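Local structure of protein piwi (Drosophila melanogaster, 6KR6) at the zinc ion site. The protein binds piRNAs as an Argonaute-family protein of the Piwi subfamily and represses transposable elements through them. Numbering follows the deposited sequence.

The zinc ion site. Residues 83, 85, 119-120, 150. With ZN (zinc ion), chain B.
On the N-terminal domain of this Argonaute-family protein, a zinc ion rests on a His-X-His pair of strand 82-88, with a glutamine from strand 119-122 as a further ligand. Alternate residues of a strand project from the same face, so His83 and His85 can both turn their rings to one metal. Both imidazoles bind through NE2, a neutral borderline donor well suited to zinc, 2.0 Å from ZN in each. The ion lies nearly in the ring plane of His83 but well off that of His85, on its CE1 side. CG of His83 lies anti to the backbone N (chi1 175°), whereas CG of His85 is anti to the carbonyl carbon. The angle between their NE2 atoms at the ion is 119°. Gln119 brings its amide oxygen, OE1, to 2.1 Å from ZN; its long chain, bent at chi2 (-81°), curls the carboxamide to the metal and puts CD at the edge of the His85 ring, in its plane. OE1 makes much narrower angles with both nitrogens, so the modelled shell is irregular; neither this nor the His85 tilt should be over-read at 2.9 Å resolution, and waters may be unseen. Behind the first shell, ND1 of His83 donates a hydrogen bond to the main-chain O of Leu120, 3.0 Å away and nearly in the ring plane, fixing the ring's rotation. The site's centre is about 40 Å from the active-site residue Asp652, so a structural or crystallisation-derived ion is likelier than a catalytic one.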
ATOM      1  N   HIS A  83      15.206 -34.721   2.822  1.00108.15           N
ATOM      2  CA  HIS A  83      16.347 -33.921   3.242  1.00105.05           C
ATOM      3  C   HIS A  83      17.413 -34.827   3.838  1.00105.16           C
ATOM      4  O   HIS A  83      17.122 -35.637   4.732  1.00103.21           O
ATOM      5  CB  HIS A  83      15.927 -32.859   4.262  1.00103.08           C
ATOM      6  CG  HIS A  83      17.072 -32.079   4.832  1.00 97.21           C
ATOM      7  ND1 HIS A  83      18.126 -31.633   4.063  1.00100.60           N
ATOM      8  CD2 HIS A  83      17.324 -31.658   6.094  1.00 92.72           C
ATOM      9  CE1 HIS A  83      18.979 -30.975   4.828  1.00 99.27           C
ATOM     10  NE2 HIS A  83      18.516 -30.976   6.065  1.00 95.92           N
ATOM     11  N   HIS A  85      21.813 -34.863   5.052  1.00 99.74           N
ATOM     12  CA  HIS A  85      23.057 -34.167   5.349  1.00 98.97           C
ATOM     13  C   HIS A  85      24.205 -34.951   4.728  1.00102.66           C
ATOM     14  O   HIS A  85      24.297 -36.170   4.909  1.00105.28           O
ATOM     15  CB  HIS A  85      23.261 -34.005   6.857  1.00 96.41           C
ATOM     16  CG  HIS A  85      22.506 -32.855   7.449  1.00103.47           C
ATOM     17  ND1 HIS A  85      21.952 -32.898   8.711  1.00110.49           N
ATOM     18  CD2 HIS A  85      22.221 -31.626   6.956  1.00100.16           C
ATOM     19  CE1 HIS A  85      21.351 -31.749   8.966  1.00105.18           C
ATOM     20  NE2 HIS A  85      21.502 -30.959   7.918  1.00101.29           N
ATOM     21  N   GLN A 119      23.623 -29.369   3.299  1.00106.89           N
ATOM     22  CA  GLN A 119      22.213 -29.719   3.204  1.00102.89           C
ATOM     23  C   GLN A 119      21.877 -30.131   1.777  1.00 99.40           C
ATOM     24  O   GLN A 119      22.331 -29.505   0.808  1.00106.69           O
ATOM     25  CB  GLN A 119      21.333 -28.540   3.626  1.00102.15           C
ATOM     26  CG  GLN A 119      21.835 -27.774   4.843  1.00104.99           C
ATOM     27  CD  GLN A 119      21.492 -28.441   6.170  1.00102.63           C
ATOM     28  OE1 GLN A 119      20.692 -29.381   6.232  1.00102.30           O
ATOM     29  NE2 GLN A 119      22.095 -27.943   7.246  1.00104.63           N
ATOM     30  N   LEU A 120      21.070 -31.189   1.657  1.00100.82           N
ATOM     31  CA  LEU A 120      20.645 -31.729   0.373  1.00108.13           C
ATOM     32  C   LEU A 120      19.143 -31.959   0.403  1.00100.39           C
ATOM     33  O   LEU A 120      18.630 -32.604   1.322  1.00 98.67           O
ATOM     34  CB  LEU A 120      21.373 -33.043   0.062  1.00105.18           C
ATOM     35  CG  LEU A 120      20.783 -33.932  -1.035  1.00103.94           C
ATOM     36  CD1 LEU A 120      21.020 -33.333  -2.413  1.00102.72           C
ATOM     37  CD2 LEU A 120      21.352 -35.341  -0.947  1.00106.08           C
ATOM     38  N   VAL A 150      18.194 -37.407   6.853  1.00116.79           N
ATOM     39  CA  VAL A 150      17.679 -36.562   7.926  1.00110.67           C
ATOM     40  C   VAL A 150      16.175 -36.725   8.092  1.00109.92           C
ATOM     41  O   VAL A 150      15.695 -37.010   9.189  1.00108.68           O
ATOM     42  CB  VAL A 150      18.061 -35.084   7.688  1.00113.04           C
ATOM     43  CG1 VAL A 150      17.356 -34.187   8.697  1.00111.71           C
ATOM     44  CG2 VAL A 150      19.564 -34.913   7.783  1.00107.87           C
TER
HETATM   45 ZN    ZN B 910      19.578 -30.350   7.687  0.98 99.24          ZN